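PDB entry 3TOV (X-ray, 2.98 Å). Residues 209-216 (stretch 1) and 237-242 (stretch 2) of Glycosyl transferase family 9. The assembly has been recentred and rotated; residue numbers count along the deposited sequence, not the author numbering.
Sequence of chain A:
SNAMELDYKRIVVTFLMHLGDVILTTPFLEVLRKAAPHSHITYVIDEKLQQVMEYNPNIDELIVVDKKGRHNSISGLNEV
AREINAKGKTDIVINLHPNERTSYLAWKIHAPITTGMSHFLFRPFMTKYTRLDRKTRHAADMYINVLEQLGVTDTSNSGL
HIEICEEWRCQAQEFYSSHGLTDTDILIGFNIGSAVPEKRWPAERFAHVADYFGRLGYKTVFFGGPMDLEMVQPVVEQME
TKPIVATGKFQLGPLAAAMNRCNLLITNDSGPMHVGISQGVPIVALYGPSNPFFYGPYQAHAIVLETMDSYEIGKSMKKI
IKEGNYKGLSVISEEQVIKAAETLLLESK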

ATOM      1  N   VAL A 209     -18.196  17.192  -1.503  1.00 36.57           N
ATOM      2  CA  VAL A 209     -17.944  16.211  -2.551  1.00 35.98           C
ATOM      3  C   VAL A 209     -18.806  14.955  -2.422  1.00 41.39           C
ATOM      4  O   VAL A 209     -19.536  14.590  -3.342  1.00 44.30           O
ATOM      5  CB  VAL A 209     -16.453  15.807  -2.591  1.00 35.21           C
ATOM      6  CG1 VAL A 209     -16.253  14.576  -3.480  1.00 22.39           C
ATOM      7  CG2 VAL A 209     -15.589  16.989  -3.053  1.00 35.99           C
ATOM      8  N   ALA A 210     -18.710  14.288  -1.278  1.00 49.03           N
ATOM      9  CA  ALA A 210     -19.509  13.093  -1.015  1.00 47.48           C
ATOM     10  C   ALA A 210     -21.006  13.348  -1.250  1.00 50.01           C
ATOM     11  O   ALA A 210     -21.671  12.566  -1.935  1.00 45.52           O
ATOM     12  CB  ALA A 210     -19.259  12.605   0.394  1.00 43.10           C
ATOM     13  N   ASP A 211     -21.511  14.447  -0.676  1.00 53.38           N
ATOM     14  CA  ASP A 211     -22.876  14.939  -0.879  1.00 56.50           C
ATOM     15  C   ASP A 211     -23.215  15.122  -2.355  1.00 58.83           C
ATOM     16  O   ASP A 211     -24.301  14.723  -2.795  1.00 56.16           O
ATOM     17  CB  ASP A 211     -23.058  16.285  -0.174  1.00 66.34           C
ATOM     18  CG  ASP A 211     -23.663  16.155   1.212  1.00 73.57           C
ATOM     19  OD1 ASP A 211     -24.278  15.105   1.508  1.00 73.26           O
ATOM     20  OD2 ASP A 211     -23.531  17.122   1.996  1.00 77.45           O
ATOM     21  N   TYR A 212     -22.297  15.753  -3.102  1.00 58.19           N
ATOM     22  CA  TYR A 212     -22.411  15.865  -4.558  1.00 54.96           C
ATOM     23  C   TYR A 212     -22.859  14.550  -5.194  1.00 53.77           C
ATOM     24  O   TYR A 212     -23.895  14.498  -5.854  1.00 63.11           O
ATOM     25  CB  TYR A 212     -21.091  16.299  -5.207  1.00 55.58           C
ATOM     26  CG  TYR A 212     -21.209  16.380  -6.712  1.00 56.04           C
ATOM     27  CD1 TYR A 212     -21.759  17.504  -7.310  1.00 57.71           C
ATOM     28  CD2 TYR A 212     -20.819  15.317  -7.529  1.00 50.70           C
ATOM     29  CE1 TYR A 212     -21.903  17.589  -8.678  1.00 61.38           C
ATOM     30  CE2 TYR A 212     -20.964  15.388  -8.899  1.00 53.11           C
ATOM     31  CZ  TYR A 212     -21.508  16.534  -9.473  1.00 61.46           C
ATOM     32  OH  TYR A 212     -21.675  16.653 -10.838  1.00 61.31           O
ATOM     33  N   PHE A 213     -22.080  13.490  -4.993  1.00 40.64           N
ATOM     34  CA  PHE A 213     -22.417  12.186  -5.560  1.00 44.65           C
ATOM     35  C   PHE A 213     -23.685  11.572  -4.978  1.00 50.59           C
ATOM     36  O   PHE A 213     -24.600  11.204  -5.713  1.00 47.97           O
ATOM     37  CB  PHE A 213     -21.233  11.221  -5.455  1.00 42.26           C
ATOM     38  CG  PHE A 213     -20.111  11.571  -6.376  1.00 42.61           C
ATOM     39  CD1 PHE A 213     -20.187  11.265  -7.725  1.00 43.85           C
ATOM     40  CD2 PHE A 213     -19.003  12.248  -5.907  1.00 45.63           C
ATOM     41  CE1 PHE A 213     -19.162  11.604  -8.591  1.00 50.08           C
ATOM     42  CE2 PHE A 213     -17.970  12.596  -6.770  1.00 53.61           C
ATOM     43  CZ  PHE A 213     -18.045  12.270  -8.115  1.00 51.23           C
ATOM     44  N   GLY A 214     -23.736  11.465  -3.658  1.00 56.62           N
ATOM     45  CA  GLY A 214     -24.917  10.956  -2.992  1.00 54.55           C
ATOM     46  C   GLY A 214     -26.177  11.639  -3.486  1.00 46.51           C
ATOM     47  O   GLY A 214     -27.215  10.992  -3.659  1.00 37.24           O
ATOM     48  N   ARG A 215     -26.099  12.947  -3.714  1.00 45.91           N
ATOM     49  CA  ARG A 215     -27.260  13.658  -4.240  1.00 48.25           C
ATOM     50  C   ARG A 215     -27.548  13.190  -5.667  1.00 50.75           C
ATOM     51  O   ARG A 215     -28.693  13.254  -6.122  1.00 48.72           O
ATOM     52  CB  ARG A 215     -27.095  15.184  -4.161  1.00 45.14           C
ATOM     53  CG  ARG A 215     -27.895  15.862  -3.038  1.00 47.28           C
ATOM     54  CD  ARG A 215     -27.774  17.392  -3.025  1.00 57.91           C
ATOM     55  NE  ARG A 215     -26.386  17.849  -3.141  1.00 74.20           N
ATOM     56  CZ  ARG A 215     -25.837  18.359  -4.252  1.00 80.69           C
ATOM     57  NH1 ARG A 215     -24.562  18.736  -4.256  1.00 78.51           N
ATOM     58  NH2 ARG A 215     -26.558  18.502  -5.361  1.00 80.88           N
ATOM     59  N   LEU A 216     -26.512  12.683  -6.344  1.00 51.31           N
ATOM     60  CA  LEU A 216     -26.621  12.215  -7.735  1.00 56.20           C
ATOM     61  C   LEU A 216     -27.078  10.746  -7.912  1.00 52.59           C
ATOM     62  O   LEU A 216     -27.488  10.347  -8.996  1.00 57.63           O
ATOM     63  CB  LEU A 216     -25.312  12.484  -8.513  1.00 64.54           C
ATOM     64  CG  LEU A 216     -25.060  13.865  -9.155  1.00 72.59           C
ATOM     65  CD1 LEU A 216     -25.967  14.077 -10.352  1.00 76.29           C
ATOM     66  CD2 LEU A 216     -25.236  15.032  -8.173  1.00 78.91           C
ATOM     67  N   GLU A 237     -20.697  14.749   9.824  1.00 65.99           N
ATOM     68  CA  GLU A 237     -21.551  15.610  10.630  1.00 71.86           C
ATOM     69  C   GLU A 237     -22.349  16.580   9.765  1.00 76.03           C
ATOM     70  O   GLU A 237     -23.526  16.824  10.024  1.00 71.61           O
ATOM     71  CB  GLU A 237     -20.695  16.392  11.627  1.00 75.58           C
ATOM     72  CG  GLU A 237     -21.454  17.376  12.497  1.00 86.62           C
ATOM     73  CD  GLU A 237     -20.556  18.054  13.530  1.00101.57           C
ATOM     74  OE1 GLU A 237     -21.032  18.990  14.221  1.00106.88           O
ATOM     75  OE2 GLU A 237     -19.376  17.650  13.655  1.00105.42           O
ATOM     76  N   GLN A 238     -21.702  17.116   8.728  1.00 81.21           N
ATOM     77  CA  GLN A 238     -22.289  18.179   7.902  1.00 75.79           C
ATOM     78  C   GLN A 238     -22.746  17.728   6.517  1.00 71.32           C
ATOM     79  O   GLN A 238     -22.988  18.550   5.643  1.00 74.49           O
ATOM     80  CB  GLN A 238     -21.312  19.344   7.759  1.00 70.84           C
ATOM     81  CG  GLN A 238     -19.973  18.962   7.157  1.00 70.06           C
ATOM     82  CD  GLN A 238     -19.023  20.139   7.099  1.00 74.46           C
ATOM     83  OE1 GLN A 238     -19.379  21.218   6.610  1.00 75.30           O
ATOM     84  NE2 GLN A 238     -17.811  19.948   7.618  1.00 73.68           N
HETATM   85  N   MSE A 239     -22.865  16.425   6.315  1.00 64.73           N
HETATM   86  CA  MSE A 239     -23.426  15.927   5.075  1.00 59.80           C
HETATM   87  C   MSE A 239     -24.955  15.822   5.148  1.00 65.20           C
HETATM   88  O   MSE A 239     -25.515  15.351   6.141  1.00 68.51           O
HETATM   89  CB  MSE A 239     -22.825  14.577   4.736  1.00 52.37           C
HETATM   90  CG  MSE A 239     -21.342  14.615   4.468  1.00 49.21           C
HETATM   91 SE   MSE A 239     -20.696  12.811   4.146  0.73 63.05          SE
HETATM   92  CE  MSE A 239     -22.113  12.188   2.949  1.00 31.93           C
ATOM     93  N   GLU A 240     -25.622  16.266   4.089  1.00 61.86           N
ATOM     94  CA  GLU A 240     -27.069  16.176   3.995  1.00 60.66           C
ATOM     95  C   GLU A 240     -27.518  14.828   3.430  1.00 51.47           C
ATOM     96  O   GLU A 240     -28.717  14.557   3.352  1.00 53.00           O
ATOM     97  CB  GLU A 240     -27.617  17.313   3.130  1.00 69.83           C
ATOM     98  CG  GLU A 240     -26.986  18.672   3.392  1.00 82.66           C
ATOM     99  CD  GLU A 240     -27.166  19.635   2.218  1.00 96.02           C
ATOM    100  OE1 GLU A 240     -28.278  19.659   1.639  1.00 99.17           O
ATOM    101  OE2 GLU A 240     -26.194  20.353   1.867  1.00 97.22           O
ATOM    102  N   THR A 241     -26.560  13.998   3.021  1.00 43.76           N
ATOM    103  CA  THR A 241     -26.859  12.646   2.530  1.00 49.95           C
ATOM    104  C   THR A 241     -26.280  11.613   3.486  1.00 60.82           C
ATOM    105  O   THR A 241     -25.463  11.953   4.342  1.00 69.60           O
ATOM    106  CB  THR A 241     -26.311  12.376   1.094  1.00 44.26           C
ATOM    107  OG1 THR A 241     -24.867  12.410   1.092  1.00 42.86           O
ATOM    108  CG2 THR A 241     -26.886  13.382   0.084  1.00 34.08           C
ATOM    109  N   LYS A 242     -26.691  10.355   3.341  1.00 58.70           N
ATOM    110  CA  LYS A 242     -26.298   9.333   4.304  1.00 58.45           C
ATOM    111  C   LYS A 242     -25.106   8.567   3.797  1.00 60.49           C
ATOM    112  O   LYS A 242     -25.215   7.787   2.847  1.00 67.12           O
ATOM    113  CB  LYS A 242     -27.464   8.380   4.621  1.00 68.05           C
ATOM    114  CG  LYS A 242     -27.198   7.369   5.736  1.00 76.90           C
ATOM    115  CD  LYS A 242     -27.401   5.925   5.240  1.00 87.76           C
ATOM    116  CE  LYS A 242     -27.096   4.895   6.330  1.00 95.07           C
ATOM    117  NZ  LYS A 242     -26.964   3.504   5.795  1.00 97.23           N
TER

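Stretch 1 is helical, continuing a helix that begins earlier in the chain, held by i to i+4 bonds such as Gly214 N to Ala210 O (2.9 Å) and Arg215 N to Asp211 O (2.7 Å). Residues 239-242 follow an irregular path alongside it. The nearest CA atoms across the stretches are those of Asp211 and Thr241, 5.7 Å apart, and the contact buries about 300 Å² in total.

Asp211 is the centre of the bonding. Its CA-to-CB bond points sideways, yet the carboxylate at its end reaches the loop and accepts hydrogen bonds from two successive backbone amides: Glu240 N to Asp211 OD2 (3.1 Å, nearly straight) and Thr241 N to Asp211 OD1 (3.0 Å, more bent). Thr241 OG1 donates a further bond to Asp211 OD1 (2.8 Å), so one carboxylate accepts from two backbone amides and a hydroxyl. Glu240 OE2 lies 4.2 Å from Asp211 OD2, a proximity of like charges.

Van der Waals contacts add to these bonds. The selenomethionine Met239 sets its CE 3.9 Å from Ala210 CB, an apolar pairing, while Thr241 CG2 rests 4.0 Å from Gly214 C. The absence of a side chain at Gly214 leaves room for the Thr241 hydroxyl: an ideal CB on Gly214 would fall 2.9 Å from Thr241 OG1, a clash.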